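Local coordinates for hypothetical protein (Exiguobacterium sibiricum, PDB 2HKV) that is of unknown function but binds a nickel ion within a helical bundle of the DinB superfamily, some of whose members are metal-dependent enzymes, at residues A[53-58]-A[90-95]; A[13-18]-A[124-129]. All coordinates share one frame; numbering follows the deposited sequence.

Interaction 1: residues A[53-58]-A[90-95]; sequences LLEADL and WQYYQD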
# COMPACT_ATOMS: atom_id res chain seq x y z
N LEU A 53 10.55 3.77 7.86
CA LEU A 53 9.25 4.36 8.09
C LEU A 53 8.39 3.64 9.15
O LEU A 53 7.49 4.26 9.74
CB LEU A 53 8.48 4.57 6.79
CG LEU A 53 7.94 3.40 5.96
CD1 LEU A 53 6.64 2.68 6.55
CD2 LEU A 53 7.65 3.96 4.54
N LEU A 54 8.60 2.33 9.34
CA LEU A 54 7.73 1.61 10.29
C LEU A 54 7.97 2.15 11.69
O LEU A 54 7.04 2.19 12.49
CB LEU A 54 7.92 0.09 10.24
CG LEU A 54 7.39 -0.69 9.04
CD1 LEU A 54 7.76 -2.18 9.22
CD2 LEU A 54 5.87 -0.52 8.88
N GLU A 55 9.19 2.59 11.98
CA GLU A 55 9.53 3.17 13.29
C GLU A 55 9.19 4.65 13.32
O GLU A 55 8.57 5.13 14.27
CB GLU A 55 11.00 2.88 13.60
CG GLU A 55 11.55 3.54 14.81
CD GLU A 55 12.95 3.06 15.19
OE1 GLU A 55 13.45 2.05 14.63
OE2 GLU A 55 13.56 3.72 16.06
N ALA A 56 9.55 5.37 12.25
CA ALA A 56 9.29 6.80 12.11
C ALA A 56 7.82 7.07 12.35
O ALA A 56 7.46 7.90 13.18
CB ALA A 56 9.76 7.37 10.69
N ASP A 57 6.95 6.33 11.67
CA ASP A 57 5.54 6.64 11.80
C ASP A 57 5.06 6.42 13.21
O ASP A 57 4.19 7.14 13.67
CB ASP A 57 4.69 5.82 10.82
CG ASP A 57 4.85 6.27 9.35
OD1 ASP A 57 5.78 7.06 8.97
OD2 ASP A 57 4.04 5.79 8.50
N LEU A 58 5.56 5.41 13.89
CA LEU A 58 5.07 5.12 15.23
C LEU A 58 5.62 6.10 16.24
O LEU A 58 4.93 6.41 17.20
CB LEU A 58 5.36 3.66 15.63
CG LEU A 58 4.53 2.60 14.87
CD1 LEU A 58 4.79 1.25 15.46
CD2 LEU A 58 3.07 2.90 14.91
N TRP A 90 11.30 -3.07 11.71
CA TRP A 90 10.28 -4.13 11.78
C TRP A 90 10.16 -4.66 13.23
O TRP A 90 9.07 -4.95 13.70
CB TRP A 90 10.66 -5.23 10.77
CG TRP A 90 9.94 -6.49 10.83
CD1 TRP A 90 10.53 -7.70 10.78
CD2 TRP A 90 8.53 -6.72 10.91
NE1 TRP A 90 9.59 -8.68 10.82
CE2 TRP A 90 8.35 -8.11 10.92
CE3 TRP A 90 7.39 -5.90 11.00
CZ2 TRP A 90 7.09 -8.71 11.01
CZ3 TRP A 90 6.13 -6.50 11.09
CH2 TRP A 90 6.00 -7.90 11.10
N GLN A 91 11.28 -4.75 13.93
CA GLN A 91 11.27 -5.19 15.34
C GLN A 91 10.55 -4.17 16.21
O GLN A 91 9.79 -4.52 17.12
CB GLN A 91 12.70 -5.39 15.85
CG GLN A 91 12.75 -6.05 17.21
CD GLN A 91 12.06 -7.41 17.19
OE1 GLN A 91 12.44 -8.29 16.40
NE2 GLN A 91 11.03 -7.57 18.02
N TYR A 92 10.79 -2.89 15.94
CA TYR A 92 10.18 -1.82 16.70
C TYR A 92 8.67 -1.90 16.52
O TYR A 92 7.90 -1.80 17.51
CB TYR A 92 10.69 -0.48 16.17
CG TYR A 92 10.26 0.72 16.98
CD1 TYR A 92 9.01 1.28 16.80
CD2 TYR A 92 11.10 1.27 17.95
CE1 TYR A 92 8.59 2.37 17.52
CE2 TYR A 92 10.70 2.39 18.68
CZ TYR A 92 9.43 2.93 18.46
OH TYR A 92 9.00 4.01 19.17
N TYR A 93 8.27 -2.06 15.26
CA TYR A 93 6.86 -2.18 14.91
C TYR A 93 6.23 -3.39 15.63
O TYR A 93 5.14 -3.30 16.18
CB TYR A 93 6.70 -2.27 13.40
CG TYR A 93 5.23 -2.31 12.89
CD1 TYR A 93 4.56 -3.53 12.73
CD2 TYR A 93 4.54 -1.14 12.58
CE1 TYR A 93 3.26 -3.57 12.25
CE2 TYR A 93 3.23 -1.18 12.10
CZ TYR A 93 2.59 -2.40 11.96
OH TYR A 93 1.29 -2.44 11.52
N GLN A 94 6.90 -4.52 15.57
CA GLN A 94 6.33 -5.73 16.17
C GLN A 94 6.13 -5.55 17.66
O GLN A 94 5.15 -6.02 18.24
CB GLN A 94 7.23 -6.94 15.94
CG GLN A 94 7.22 -7.44 14.53
CD GLN A 94 8.14 -8.61 14.38
OE1 GLN A 94 9.27 -8.49 13.88
NE2 GLN A 94 7.70 -9.75 14.87
N ASP A 95 7.06 -4.85 18.31
CA ASP A 95 6.92 -4.65 19.73
C ASP A 95 5.73 -3.75 20.07
O ASP A 95 5.01 -4.00 21.03
CB ASP A 95 8.19 -4.02 20.27
CG ASP A 95 9.41 -4.94 20.17
OD1 ASP A 95 9.26 -6.15 19.83
OD2 ASP A 95 10.53 -4.43 20.43

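Interaction 2: residues A[13-18]-A[124-129]; sequences VGVGVR and HLYHHR. With NI (nickel (II) ion), chain B.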
# COMPACT_ATOMS: atom_id res chain seq x y z
N VAL A 13 2.14 -7.09 7.20
CA VAL A 13 3.32 -6.23 7.31
C VAL A 13 4.61 -7.08 7.20
O VAL A 13 5.59 -6.67 6.57
CB VAL A 13 3.36 -5.33 8.58
CG1 VAL A 13 4.62 -4.47 8.53
CG2 VAL A 13 2.15 -4.41 8.67
N GLY A 14 4.61 -8.28 7.74
CA GLY A 14 5.78 -9.18 7.56
C GLY A 14 6.05 -9.51 6.09
O GLY A 14 7.21 -9.59 5.65
N VAL A 15 4.99 -9.72 5.30
CA VAL A 15 5.18 -9.94 3.86
C VAL A 15 5.80 -8.72 3.25
O VAL A 15 6.73 -8.82 2.45
CB VAL A 15 3.83 -10.18 3.06
CG1 VAL A 15 4.07 -10.13 1.56
CG2 VAL A 15 3.11 -11.52 3.46
N GLY A 16 5.22 -7.57 3.56
CA GLY A 16 5.76 -6.28 3.13
C GLY A 16 7.23 -6.13 3.42
O GLY A 16 8.01 -5.71 2.57
N VAL A 17 7.63 -6.49 4.62
CA VAL A 17 9.01 -6.34 5.02
C VAL A 17 9.91 -7.36 4.33
O VAL A 17 10.96 -7.00 3.82
CB VAL A 17 9.15 -6.46 6.55
CG1 VAL A 17 10.64 -6.60 6.97
CG2 VAL A 17 8.47 -5.26 7.23
N ARG A 18 9.49 -8.62 4.28
CA ARG A 18 10.37 -9.60 3.64
C ARG A 18 10.56 -9.37 2.14
O ARG A 18 11.68 -9.52 1.61
CB ARG A 18 9.90 -11.00 3.88
CG ARG A 18 10.02 -11.34 5.36
CD ARG A 18 9.74 -12.78 5.63
NE ARG A 18 8.43 -13.14 5.13
CZ ARG A 18 7.30 -13.15 5.83
NH1 ARG A 18 7.26 -12.81 7.14
NH2 ARG A 18 6.18 -13.50 5.19
N HIS A 124 1.42 2.75 4.35
CA HIS A 124 2.58 3.55 3.93
C HIS A 124 3.75 2.69 3.41
O HIS A 124 4.34 2.96 2.35
CB HIS A 124 2.96 4.45 5.13
CG HIS A 124 3.95 5.49 4.81
ND1 HIS A 124 4.64 6.16 5.79
CD2 HIS A 124 4.38 5.97 3.63
CE1 HIS A 124 5.46 7.02 5.22
NE2 HIS A 124 5.30 6.92 3.92
N LEU A 125 3.99 1.57 4.07
CA LEU A 125 4.96 0.60 3.61
C LEU A 125 4.66 0.03 2.20
O LEU A 125 5.54 0.04 1.31
CB LEU A 125 5.14 -0.55 4.63
CG LEU A 125 6.25 -1.55 4.29
CD1 LEU A 125 7.62 -0.98 4.62
CD2 LEU A 125 5.99 -2.89 5.06
N TYR A 126 3.44 -0.37 1.98
CA TYR A 126 3.00 -0.91 0.68
C TYR A 126 3.01 0.17 -0.38
O TYR A 126 3.37 -0.10 -1.50
CB TYR A 126 1.62 -1.59 0.82
CG TYR A 126 1.75 -3.05 1.26
CD1 TYR A 126 1.88 -3.37 2.63
CD2 TYR A 126 1.66 -4.08 0.36
CE1 TYR A 126 2.04 -4.66 3.07
CE2 TYR A 126 1.78 -5.39 0.77
CZ TYR A 126 1.91 -5.69 2.14
OH TYR A 126 2.02 -7.00 2.52
N HIS A 127 2.69 1.42 -0.03
CA HIS A 127 2.83 2.56 -0.97
C HIS A 127 4.28 2.66 -1.51
O HIS A 127 4.51 2.74 -2.71
CB HIS A 127 2.41 3.86 -0.26
CG HIS A 127 2.67 5.12 -1.03
ND1 HIS A 127 1.84 5.56 -2.04
CD2 HIS A 127 3.69 6.02 -0.97
CE1 HIS A 127 2.31 6.69 -2.55
NE2 HIS A 127 3.44 6.99 -1.92
N HIS A 128 5.26 2.68 -0.62
CA HIS A 128 6.60 2.84 -1.07
C HIS A 128 7.25 1.58 -1.59
O HIS A 128 8.15 1.69 -2.43
CB HIS A 128 7.50 3.50 -0.03
CG HIS A 128 7.14 4.91 0.26
ND1 HIS A 128 7.27 5.92 -0.67
CD2 HIS A 128 6.70 5.49 1.40
CE1 HIS A 128 6.93 7.07 -0.09
NE2 HIS A 128 6.51 6.83 1.14
N ARG A 129 6.83 0.39 -1.15
CA ARG A 129 7.32 -0.85 -1.75
C ARG A 129 6.96 -0.84 -3.25
O ARG A 129 7.76 -1.20 -4.15
CB ARG A 129 6.69 -2.05 -1.11
CG ARG A 129 7.30 -3.38 -1.57
CD ARG A 129 6.56 -4.61 -1.07
NE ARG A 129 5.22 -4.71 -1.66
CZ ARG A 129 4.52 -5.83 -1.76
NH1 ARG A 129 4.98 -6.96 -1.26
NH2 ARG A 129 3.31 -5.79 -2.29
NI NI B . 6.35 8.26 2.62
O HOH W 1 7.13 9.86 1.24
O HOH W 2 6.13 9.82 3.96

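Interaction 1: residues A[53-58]-A[90-95]
E55 and Y92 both hold CG anti to the backbone N, which puts the CG of each where the glutamate chain can cross the tyrosine ring between helices 43-61 and 82-98. E55 then runs extended across one face of the Y92 ring. Its CG sits 3.8 Å from the ring centroid, 10° off the normal, a CH-pi contact over the centre. Its carboxylate lies nearly parallel to the ring, the planes 2° apart, with CD 3.8 Å from Y92 CD2. The same ring meets L58 at its edge, where L58 CB approaches CE1 at 4.0 Å. The leucine's other end turns to Y93: L58 CD1 lies 3.8 Å from Y93 CD2, the two side chains crossing at about a right angle. L54 forks between two aromatics, its CD2 4.0 Å from Y93 CD2 and its CD1 4.1 Å from W90 CE3. The axes of 53-58 and 90-95 come within 8.1 Å at 45°, and no hydrogen bond links the two segments. E55 OE2 pairs with R59 on its own helix and OE1 with R85, one helix across, on 82-98; Y93 OH bonds to the carbonyl of L118 on helix 114-138. Contact is mainly aliphatic on aromatic, plus one carboxylate stacked on a ring, and the two arginines probably keep this buried group ionised and may hold it in the stack.

Interaction 2: residues A[13-18]-A[124-129]
At G16 the backbone of 13-18 is met directly by L125 and Y126: L125 CD2 rests 3.8 Å from G16 C, and the Y126 ring lies beside G16 CA, with CZ at 4.0 Å. L125 CD2 also touches V13 CG1 and V17 CG2, each at 4.1 Å, so one methyl touches V13 and, a turn later, G16 and V17. Y126 OH reaches V15 CB at 3.7 Å and is hydrogen-bonded to the carbonyl of H12. Further along, R129 CD lies 4.1 Å from G16 O; its NH1 bonds to T19 OG1 and the carbonyl of L147, while the guanidinium makes a cation-pi contact with F148. Beyond this interface, H124 and H128 carry the nickel ion, each through NE2 at 2.1 Å, joined by H49 and two waters. D57 probably accepts a hydrogen bond from H124 ND1, and Q131 accepts one from H128 ND1, second-shell contacts that would restrain the turn of each imidazole. The second subunit packs against Y126 and H127. Segments running the same way at 30°, one carrying two histidines a turn apart from a three-histidine metal site, are consistent with the four-helix bundle of the DinB superfamily.

Both interactions are buried and together join the four long helices: interaction 1 pairs 43-61 with 82-98, interaction 2 pairs 4-26 with 114-138, and the first is nested along the chain inside the second. They meet directly. W90 and Y93 pack on V13, L53 lies against H128, and D57 of helix 43-61 reaches a nickel ligand of helix 114-138. Interaction 1 relies on aromatic rings and a glutamate paired with arginines; interaction 2 sets L125, Y126 and R129 against a glycine and valines, while the histidines of the same helix take no part in that packing and bind nickel instead. Of the two, the second subunit touches interaction 2 alone.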